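Local coordinates for protein TetR family transcriptional regulator (Clostridium perfringens, PDB 6AZH) that probably regulates transcription, perhaps of fatty acid metabolism genes, by binding operator DNA through the helix-turn-helix domain of the TetR family, at residues Thr7-Ala10 against Ile11-Ala15; Phe91-Leu94 against Tyr95-Ala99; Ile58-Gly61 against Leu62-Trp65. One frame throughout, in Å; residues are numbered along the deposited sequence.

In the fold
All three contacts are local, within one turn or so of helix, and partly buried. Centre to centre, interaction 1 lies about 18 Å from the middle of the chain, 2 and 3 about 8 Å. Interaction 1 is on helix 6-26 and 3 on helix 50-74; the ring of Phe-12 packs against Lys-60 and Gly-61 and joins them. Interaction 2 spans the junction of helices 79-96 and 98-106, and its Leu-93 packs on the indole of Trp-65. Interactions 1 and 3 both carry a lysine-glutamate bridge outside and aliphatic packing within, but in 3 a water replaces a backbone bond. Interaction 2 adds an amide and a guanidinium bonded to backbone carbonyls.

Interaction 1: Thr7-Ala10 against Ile11-Ala15; sequences TKKA and IFEAA
Thr-7 and Ile-11 sit one turn apart on helix 6-26 and run side by side in the same direction, with CG2 of Thr-7 3.8 Å from CD1 of Ile-11. That is the packed side. The isoleucine turns CG1 back beside its own backbone N (chi1 -71°), which lays the end of the side chain along the preceding turn: CD1 also comes to 3.4 Å from Thr-7 O, the carbonyl that accepts the Ile-11 amide. Beyond the two segments, Ile-53, Ile-32, Leu-43 and Phe-47 crowd round Ile-11. Small residues line this side. Ala-10 and Ala-14, linked by a hydrogen bond of 2.9 Å from Ala-14 N to Ala-10 O, present methyl groups to Ala-36.

Phe-12 rests its CB on Lys-8 O at 3.1 Å, while its ring leads away from the turn to pack on Val-57 and Met-4.

Round on the solvent side the side chains meet in a single charged pair. Lys-9 starts out extended, with CG opposite its backbone N (chi1 177°), and bends only at its last torsion, carrying NZ over the carboxylate of Glu-13. The two side chains cross at a slant, and NZ meets OE2 at 2.6 Å from above the carboxylate plane, 37° out of it. OE1 lies farther from NZ, at 3.8 Å, so this salt bridge is held through one oxygen. Lys-8 points elsewhere, its NZ bonded to Asn-46, the last residue of helix 40-46.

An amphipathic first helix of this kind, its apolar side set against helices 29-36, 40-46 and 50-74 and its charged side outward, is characteristic of the TetR-family DNA-binding domain with its helix-turn-helix.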
ATOM      1  N   THR A   7     -25.485  17.763  -7.121  1.00 25.64           N
ATOM      2  CA  THR A   7     -24.248  18.296  -7.686  1.00 22.36           C
ATOM      3  C   THR A   7     -23.028  17.720  -6.974  1.00 21.03           C
ATOM      4  O   THR A   7     -22.095  17.217  -7.615  1.00 21.59           O
ATOM      5  CB  THR A   7     -24.245  19.818  -7.597  1.00 26.90           C
ATOM      6  OG1 THR A   7     -25.198  20.335  -8.536  1.00 27.09           O
ATOM      7  CG2 THR A   7     -22.862  20.366  -7.910  1.00 25.54           C
ATOM      8  N   LYS A   8     -23.036  17.761  -5.642  1.00 20.78           N
ATOM      9  CA  LYS A   8     -21.891  17.251  -4.897  1.00 24.86           C
ATOM     10  C   LYS A   8     -21.795  15.733  -4.995  1.00 24.09           C
ATOM     11  O   LYS A   8     -20.691  15.192  -5.135  1.00 19.78           O
ATOM     12  CB  LYS A   8     -21.970  17.721  -3.452  1.00 26.83           C
ATOM     13  CG  LYS A   8     -21.578  19.186  -3.288  1.00 26.07           C
ATOM     14  CD  LYS A   8     -21.731  19.636  -1.851  1.00 34.45           C
ATOM     15  CE  LYS A   8     -20.797  20.799  -1.535  1.00 32.92           C
ATOM     16  NZ  LYS A   8     -21.382  22.095  -1.959  1.00 43.75           N
ATOM     17  N   LYS A   9     -22.931  15.022  -4.951  1.00 23.11           N
ATOM     18  CA  LYS A   9     -22.880  13.567  -5.096  1.00 22.17           C
ATOM     19  C   LYS A   9     -22.346  13.158  -6.463  1.00 24.34           C
ATOM     20  O   LYS A   9     -21.554  12.214  -6.568  1.00 21.69           O
ATOM     21  CB  LYS A   9     -24.259  12.938  -4.871  1.00 29.73           C
ATOM     22  CG  LYS A   9     -24.268  11.406  -5.080  1.00 27.82           C
ATOM     23  CD  LYS A   9     -25.426  10.744  -4.330  1.00 39.12           C
ATOM     24  CE  LYS A   9     -25.229   9.233  -4.193  1.00 44.20           C
ATOM     25  NZ  LYS A   9     -25.379   8.533  -5.498  1.00 40.95           N
ATOM     26  N   ALA A  10     -22.767  13.852  -7.528  1.00 16.92           N
ATOM     27  CA  ALA A  10     -22.299  13.504  -8.861  1.00 20.45           C
ATOM     28  C   ALA A  10     -20.802  13.756  -8.995  1.00 16.45           C
ATOM     29  O   ALA A  10     -20.077  12.927  -9.554  1.00 17.77           O
ATOM     30  CB  ALA A  10     -23.074  14.307  -9.924  1.00 18.34           C
ATOM     31  N   ILE A  11     -20.334  14.900  -8.489  1.00 19.40           N
ATOM     32  CA  ILE A  11     -18.909  15.223  -8.503  1.00 17.83           C
ATOM     33  C   ILE A  11     -18.149  14.215  -7.661  1.00 18.20           C
ATOM     34  O   ILE A  11     -17.103  13.698  -8.072  1.00 20.18           O
ATOM     35  CB  ILE A  11     -18.688  16.660  -7.992  1.00 17.14           C
ATOM     36  CG1 ILE A  11     -19.194  17.671  -9.034  1.00 21.13           C
ATOM     37  CG2 ILE A  11     -17.207  16.931  -7.663  1.00 20.31           C
ATOM     38  CD1 ILE A  11     -19.390  19.046  -8.487  1.00 21.38           C
ATOM     39  N   PHE A  12     -18.671  13.917  -6.475  1.00 16.86           N
ATOM     40  CA  PHE A  12     -18.041  12.932  -5.594  1.00 20.64           C
ATOM     41  C   PHE A  12     -17.823  11.607  -6.311  1.00 20.16           C
ATOM     42  O   PHE A  12     -16.695  11.093  -6.370  1.00 21.48           O
ATOM     43  CB  PHE A  12     -18.910  12.740  -4.350  1.00 20.33           C
ATOM     44  CG  PHE A  12     -18.412  11.666  -3.401  1.00 18.66           C
ATOM     45  CD1 PHE A  12     -17.385  11.932  -2.513  1.00 19.99           C
ATOM     46  CD2 PHE A  12     -18.993  10.407  -3.391  1.00 21.32           C
ATOM     47  CE1 PHE A  12     -16.931  10.955  -1.631  1.00 20.85           C
ATOM     48  CE2 PHE A  12     -18.544   9.411  -2.509  1.00 23.58           C
ATOM     49  CZ  PHE A  12     -17.517   9.693  -1.624  1.00 22.64           C
ATOM     50  N   GLU A  13     -18.892  11.036  -6.873  1.00 21.39           N
ATOM     51  CA  GLU A  13     -18.765   9.729  -7.505  1.00 18.66           C
ATOM     52  C   GLU A  13     -17.895   9.789  -8.754  1.00 19.55           C
ATOM     53  O   GLU A  13     -17.077   8.891  -8.986  1.00 20.73           O
ATOM     54  CB  GLU A  13     -20.146   9.163  -7.824  1.00 21.74           C
ATOM     55  CG  GLU A  13     -20.784   8.503  -6.607  1.00 27.88           C
ATOM     56  CD  GLU A  13     -22.196   8.013  -6.845  1.00 45.88           C
ATOM     57  OE1 GLU A  13     -22.613   7.908  -8.022  1.00 43.34           O
ATOM     58  OE2 GLU A  13     -22.894   7.733  -5.846  1.00 46.38           O
ATOM     59  N   ALA A  14     -18.046  10.828  -9.579  1.00 19.48           N
ATOM     60  CA  ALA A  14     -17.199  10.924 -10.759  1.00 19.13           C
ATOM     61  C   ALA A  14     -15.746  11.170 -10.384  1.00 16.54           C
ATOM     62  O   ALA A  14     -14.836  10.619 -11.019  1.00 21.35           O
ATOM     63  CB  ALA A  14     -17.699  12.036 -11.699  1.00 19.36           C
ATOM     64  N   ALA A  15     -15.502  12.020  -9.388  1.00 17.18           N
ATOM     65  CA  ALA A  15     -14.128  12.343  -9.029  1.00 16.74           C
ATOM     66  C   ALA A  15     -13.393  11.101  -8.542  1.00 17.02           C
ATOM     67  O   ALA A  15     -12.215  10.906  -8.853  1.00 19.09           O
ATOM     68  CB  ALA A  15     -14.094  13.427  -7.953  1.00 15.97           C
TER

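Interaction 2: Phe91-Leu94 against Tyr95-Ala99; sequences FELL and YENRA
Asn-97 sets CG anti to its carbonyl carbon (chi1 -61°) and twists its amide by a chi2 of -84°, so that ND2 faces the carbonyl of Leu-93. The resulting bond, 2.9 Å from ND2 to Leu-93 O, is nearly straight and uses a lone pair in the carbonyl plane, with the oxygen also close to the amide plane. Leu-93 in turn brings CD1 to 3.7 Å from the same ND2. The backbone tightens here: Asn-97 N reaches Leu-94 O at 3.1 Å from well above the carbonyl plane, in an i to i+3 step.

Arg-98 bends at chi3 so that NE bonds Tyr-95 O at 3.0 Å. Its guanidinium then lies nearly parallel to the tyrosine ring, with CE1 of Tyr-95 3.6 Å above the guanidinium plane and over its centre, while NH1 goes on to Glu-165 of helix 147-165. On the outer side, water 1 gives a hydrogen to Glu-96 OE1 at 3.1 Å and a weak bond to Glu-92 O.

Near the junction of helices 79-96 and 98-106, two carbonyls, Leu-93 O and Tyr-95 O, thus take side-chain N-H donors, from Asn-97 and Arg-98.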
ATOM      1  N   PHE A  91     -12.454  -5.336   5.106  1.00 18.66           N
ATOM      2  CA  PHE A  91     -12.365  -5.961   3.795  1.00 19.71           C
ATOM      3  C   PHE A  91     -13.672  -5.826   3.032  1.00 21.00           C
ATOM      4  O   PHE A  91     -13.658  -5.625   1.809  1.00 20.97           O
ATOM      5  CB  PHE A  91     -11.964  -7.426   3.935  1.00 19.27           C
ATOM      6  CG  PHE A  91     -10.503  -7.622   4.252  1.00 24.87           C
ATOM      7  CD1 PHE A  91      -9.530  -7.141   3.393  1.00 23.47           C
ATOM      8  CD2 PHE A  91     -10.111  -8.290   5.404  1.00 25.94           C
ATOM      9  CE1 PHE A  91      -8.190  -7.313   3.670  1.00 23.74           C
ATOM     10  CE2 PHE A  91      -8.773  -8.475   5.695  1.00 25.18           C
ATOM     11  CZ  PHE A  91      -7.808  -7.986   4.825  1.00 24.70           C
ATOM     12  N   GLU A  92     -14.813  -5.888   3.737  1.00 18.07           N
ATOM     13  CA  GLU A  92     -16.085  -5.632   3.070  1.00 21.66           C
ATOM     14  C   GLU A  92     -16.147  -4.195   2.571  1.00 20.04           C
ATOM     15  O   GLU A  92     -16.529  -3.946   1.419  1.00 21.04           O
ATOM     16  CB  GLU A  92     -17.264  -5.951   4.004  1.00 22.42           C
ATOM     17  CG  GLU A  92     -17.502  -7.449   4.162  1.00 22.60           C
ATOM     18  CD  GLU A  92     -18.568  -7.792   5.184  1.00 30.49           C
ATOM     19  OE1 GLU A  92     -19.134  -6.866   5.797  1.00 34.78           O
ATOM     20  OE2 GLU A  92     -18.828  -9.001   5.382  1.00 31.80           O
ATOM     21  N   LEU A  93     -15.715  -3.241   3.404  1.00 19.34           N
ATOM     22  CA  LEU A  93     -15.717  -1.837   2.991  1.00 21.79           C
ATOM     23  C   LEU A  93     -14.763  -1.608   1.831  1.00 20.16           C
ATOM     24  O   LEU A  93     -15.101  -0.907   0.870  1.00 20.25           O
ATOM     25  CB  LEU A  93     -15.345  -0.930   4.165  1.00 23.37           C
ATOM     26  CG  LEU A  93     -15.986   0.455   4.199  1.00 28.52           C
ATOM     27  CD1 LEU A  93     -17.486   0.364   3.890  1.00 31.61           C
ATOM     28  CD2 LEU A  93     -15.747   1.136   5.548  1.00 26.82           C
ATOM     29  N   LEU A  94     -13.565  -2.199   1.904  1.00 17.36           N
ATOM     30  CA  LEU A  94     -12.617  -2.119   0.797  1.00 18.63           C
ATOM     31  C   LEU A  94     -13.227  -2.658  -0.490  1.00 21.40           C
ATOM     32  O   LEU A  94     -13.131  -2.030  -1.545  1.00 20.12           O
ATOM     33  CB  LEU A  94     -11.349  -2.897   1.144  1.00 19.04           C
ATOM     34  CG  LEU A  94     -10.361  -3.090   0.011  1.00 19.26           C
ATOM     35  CD1 LEU A  94      -9.877  -1.736  -0.437  1.00 21.90           C
ATOM     36  CD2 LEU A  94      -9.202  -3.949   0.497  1.00 18.44           C
ATOM     37  N   TYR A  95     -13.855  -3.833  -0.418  1.00 19.81           N
ATOM     38  CA  TYR A  95     -14.407  -4.456  -1.614  1.00 22.25           C
ATOM     39  C   TYR A  95     -15.544  -3.634  -2.202  1.00 23.02           C
ATOM     40  O   TYR A  95     -15.735  -3.613  -3.428  1.00 25.51           O
ATOM     41  CB  TYR A  95     -14.889  -5.871  -1.293  1.00 24.52           C
ATOM     42  CG  TYR A  95     -15.118  -6.697  -2.538  1.00 31.16           C
ATOM     43  CD1 TYR A  95     -14.088  -6.905  -3.444  1.00 31.92           C
ATOM     44  CD2 TYR A  95     -16.364  -7.250  -2.817  1.00 37.14           C
ATOM     45  CE1 TYR A  95     -14.283  -7.649  -4.588  1.00 38.38           C
ATOM     46  CE2 TYR A  95     -16.570  -8.004  -3.961  1.00 38.78           C
ATOM     47  CZ  TYR A  95     -15.521  -8.196  -4.842  1.00 43.58           C
ATOM     48  OH  TYR A  95     -15.698  -8.936  -5.987  1.00 57.98           O
ATOM     49  N   GLU A  96     -16.304  -2.950  -1.355  1.00 19.22           N
ATOM     50  CA  GLU A  96     -17.409  -2.126  -1.829  1.00 22.78           C
ATOM     51  C   GLU A  96     -16.970  -0.761  -2.340  1.00 21.87           C
ATOM     52  O   GLU A  96     -17.798  -0.036  -2.905  1.00 21.09           O
ATOM     53  CB  GLU A  96     -18.428  -1.940  -0.704  1.00 28.10           C
ATOM     54  CG  GLU A  96     -19.261  -3.182  -0.437  1.00 34.42           C
ATOM     55  CD  GLU A  96     -19.981  -3.666  -1.685  1.00 42.05           C
ATOM     56  OE1 GLU A  96     -19.841  -4.862  -2.027  1.00 48.46           O
ATOM     57  OE2 GLU A  96     -20.681  -2.845  -2.327  1.00 48.92           O
ATOM     58  N   ASN A  97     -15.707  -0.388  -2.158  1.00 20.12           N
ATOM     59  CA  ASN A  97     -15.243   0.964  -2.453  1.00 18.81           C
ATOM     60  C   ASN A  97     -13.832   0.903  -3.023  1.00 17.31           C
ATOM     61  O   ASN A  97     -12.924   1.606  -2.579  1.00 17.33           O
ATOM     62  CB  ASN A  97     -15.293   1.849  -1.206  1.00 22.61           C
ATOM     63  CG  ASN A  97     -16.709   2.007  -0.647  1.00 26.48           C
ATOM     64  OD1 ASN A  97     -17.478   2.853  -1.106  1.00 23.01           O
ATOM     65  ND2 ASN A  97     -17.061   1.169   0.340  1.00 23.53           N
ATOM     66  N   ARG A  98     -13.631   0.041  -4.013  1.00 19.07           N
ATOM     67  CA  ARG A  98     -12.271  -0.220  -4.474  1.00 21.83           C
ATOM     68  C   ARG A  98     -11.671   0.996  -5.159  1.00 22.66           C
ATOM     69  O   ARG A  98     -10.489   1.304  -4.955  1.00 19.66           O
ATOM     70  CB  ARG A  98     -12.255  -1.424  -5.403  1.00 19.19           C
ATOM     71  CG  ARG A  98     -12.115  -2.744  -4.642  1.00 23.46           C
ATOM     72  CD  ARG A  98     -12.413  -3.918  -5.556  1.00 30.22           C
ATOM     73  NE  ARG A  98     -13.850  -4.080  -5.746  1.00 33.97           N
ATOM     74  CZ  ARG A  98     -14.408  -4.737  -6.761  1.00 44.16           C
ATOM     75  NH1 ARG A  98     -13.646  -5.304  -7.693  1.00 34.75           N
ATOM     76  NH2 ARG A  98     -15.732  -4.828  -6.842  1.00 42.98           N
ATOM     77  N   ALA A  99     -12.464   1.698  -5.976  1.00 19.16           N
ATOM     78  CA  ALA A  99     -11.947   2.887  -6.648  1.00 20.46           C
ATOM     79  C   ALA A  99     -11.489   3.930  -5.634  1.00 19.31           C
ATOM     80  O   ALA A  99     -10.387   4.490  -5.751  1.00 17.93           O
ATOM     81  CB  ALA A  99     -13.007   3.465  -7.592  1.00 21.73           C
TER
HETATM   82  O   HOH W   1     -18.521  -6.403   0.373  1.00 38.90           O

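Interaction 3: Ile58-Gly61 against Leu62-Trp65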
ATOM      1  N   ILE A  58     -11.992  12.914  -0.125  1.00 17.25           N
ATOM      2  CA  ILE A  58     -11.326  12.179   0.960  1.00 17.28           C
ATOM      3  C   ILE A  58     -12.133  12.297   2.243  1.00 18.20           C
ATOM      4  O   ILE A  58     -12.383  11.304   2.936  1.00 18.49           O
ATOM      5  CB  ILE A  58      -9.891  12.695   1.182  1.00 20.06           C
ATOM      6  CG1 ILE A  58      -8.976  12.379  -0.009  1.00 17.91           C
ATOM      7  CG2 ILE A  58      -9.329  12.162   2.529  1.00 19.44           C
ATOM      8  CD1 ILE A  58      -8.807  10.902  -0.318  1.00 16.94           C
ATOM      9  N   SER A  59     -12.541  13.522   2.586  1.00 17.92           N
ATOM     10  CA  SER A  59     -13.227  13.733   3.857  1.00 22.52           C
ATOM     11  C   SER A  59     -14.570  13.010   3.881  1.00 23.38           C
ATOM     12  O   SER A  59     -14.869  12.266   4.822  1.00 23.10           O
ATOM     13  CB  SER A  59     -13.409  15.230   4.111  1.00 25.73           C
ATOM     14  OG  SER A  59     -13.978  15.447   5.388  1.00 31.92           O
ATOM     15  N   LYS A  60     -15.381  13.190   2.835  1.00 22.45           N
ATOM     16  CA  LYS A  60     -16.663  12.493   2.774  1.00 22.33           C
ATOM     17  C   LYS A  60     -16.477  10.978   2.750  1.00 21.84           C
ATOM     18  O   LYS A  60     -17.180  10.249   3.466  1.00 19.73           O
ATOM     19  CB  LYS A  60     -17.460  12.951   1.557  1.00 22.91           C
ATOM     20  CG  LYS A  60     -18.659  12.080   1.247  1.00 25.01           C
ATOM     21  CD  LYS A  60     -19.731  12.215   2.339  1.00 31.45           C
ATOM     22  CE  LYS A  60     -20.100  13.692   2.582  1.00 35.14           C
ATOM     23  NZ  LYS A  60     -20.999  13.887   3.767  1.00 36.80           N
ATOM     24  N   GLY A  61     -15.529  10.487   1.944  1.00 17.72           N
ATOM     25  CA  GLY A  61     -15.385   9.052   1.771  1.00 19.27           C
ATOM     26  C   GLY A  61     -14.896   8.350   3.020  1.00 19.94           C
ATOM     27  O   GLY A  61     -15.227   7.182   3.247  1.00 21.32           O
ATOM     28  N   LEU A  62     -14.115   9.037   3.853  1.00 17.28           N
ATOM     29  CA  LEU A  62     -13.638   8.384   5.066  1.00 18.42           C
ATOM     30  C   LEU A  62     -14.671   8.392   6.184  1.00 25.42           C
ATOM     31  O   LEU A  62     -14.449   7.734   7.210  1.00 23.30           O
ATOM     32  CB  LEU A  62     -12.356   9.056   5.562  1.00 20.52           C
ATOM     33  CG  LEU A  62     -10.986   8.412   5.357  1.00 27.45           C
ATOM     34  CD1 LEU A  62     -10.990   7.080   4.573  1.00 23.50           C
ATOM     35  CD2 LEU A  62     -10.060   9.407   4.747  1.00 27.21           C
ATOM     36  N   GLU A  63     -15.795   9.105   6.011  1.00 22.09           N
ATOM     37  CA  GLU A  63     -16.814   9.164   7.061  1.00 25.54           C
ATOM     38  C   GLU A  63     -17.315   7.775   7.435  1.00 21.92           C
ATOM     39  O   GLU A  63     -17.438   7.448   8.623  1.00 24.83           O
ATOM     40  CB  GLU A  63     -17.984  10.048   6.612  1.00 23.36           C
ATOM     41  CG  GLU A  63     -17.610  11.512   6.537  1.00 22.40           C
ATOM     42  CD  GLU A  63     -18.746  12.399   6.041  1.00 36.30           C
ATOM     43  OE1 GLU A  63     -19.831  11.863   5.738  1.00 35.70           O
ATOM     44  OE2 GLU A  63     -18.542  13.634   5.947  1.00 29.94           O
ATOM     45  N   ILE A  64     -17.632   6.946   6.435  1.00 21.94           N
ATOM     46  CA  ILE A  64     -18.163   5.620   6.729  1.00 23.57           C
ATOM     47  C   ILE A  64     -17.099   4.756   7.402  1.00 23.55           C
ATOM     48  O   ILE A  64     -17.428   3.887   8.212  1.00 22.61           O
ATOM     49  CB  ILE A  64     -18.732   4.965   5.448  1.00 25.94           C
ATOM     50  CG1 ILE A  64     -19.474   3.653   5.750  1.00 26.90           C
ATOM     51  CG2 ILE A  64     -17.643   4.719   4.418  1.00 25.53           C
ATOM     52  CD1 ILE A  64     -20.743   3.815   6.551  1.00 29.25           C
ATOM     53  N   TRP A  65     -15.816   4.990   7.109  1.00 23.68           N
ATOM     54  CA  TRP A  65     -14.755   4.231   7.775  1.00 22.87           C
ATOM     55  C   TRP A  65     -14.721   4.546   9.269  1.00 23.65           C
ATOM     56  O   TRP A  65     -14.718   3.637  10.110  1.00 20.60           O
ATOM     57  CB  TRP A  65     -13.404   4.524   7.115  1.00 22.00           C
ATOM     58  CG  TRP A  65     -13.314   3.975   5.707  1.00 21.51           C
ATOM     59  CD1 TRP A  65     -13.835   4.533   4.575  1.00 24.93           C
ATOM     60  CD2 TRP A  65     -12.700   2.742   5.302  1.00 22.49           C
ATOM     61  NE1 TRP A  65     -13.575   3.736   3.488  1.00 17.38           N
ATOM     62  CE2 TRP A  65     -12.884   2.624   3.908  1.00 27.93           C
ATOM     63  CE3 TRP A  65     -12.023   1.719   5.988  1.00 25.73           C
ATOM     64  CZ2 TRP A  65     -12.396   1.535   3.178  1.00 24.06           C
ATOM     65  CZ3 TRP A  65     -11.540   0.637   5.262  1.00 26.53           C
ATOM     66  CH2 TRP A  65     -11.732   0.552   3.876  1.00 25.34           C
TER
HETATM   67  O   HOH W   2     -18.536   7.748   3.650  1.00 26.11           O
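Between Ile-58 and Trp-65 helix 50-74 opens locally: Leu-62 N still bonds Ile-58 O at 3.0 Å, but Glu-63 N turns to Lys-60 O, meeting it from above the carbonyl plane, and Ile-64 N stands 4.5 Å from that oxygen. Water 2 bridges the two, donating to Lys-60 O at 2.9 Å and accepting from Ile-64 N.

Inside, CG2 of Ile-58 and CD2 of Leu-62 touch at 3.6 Å, the two side chains lying alongside and pointing the same way. Ile-58 packs on Val-104 and Leu-62 on Phe-100 of helix 98-106, and both also touch helix 113-138. Gly-61 O looks at the edge of the Trp-65 indole, in its plane and 3.3 Å from CD1.

Outside, Lys-60 folds at chi2 (68°) and chi3 (53°), which brings NZ round to the oxygen end of the Glu-63 carboxylate, whose own side chain runs out straight. NZ reaches OE1 at 3.1 Å on the syn side, 23° out of the carboxylate plane, and makes a weaker bond to OE2.

The carboxylate therefore holds the ammonium through both oxygens, though unequally. Beside it, water 2 supplies the link between Lys-60 O and Ile-64 N that the helix bond would have made.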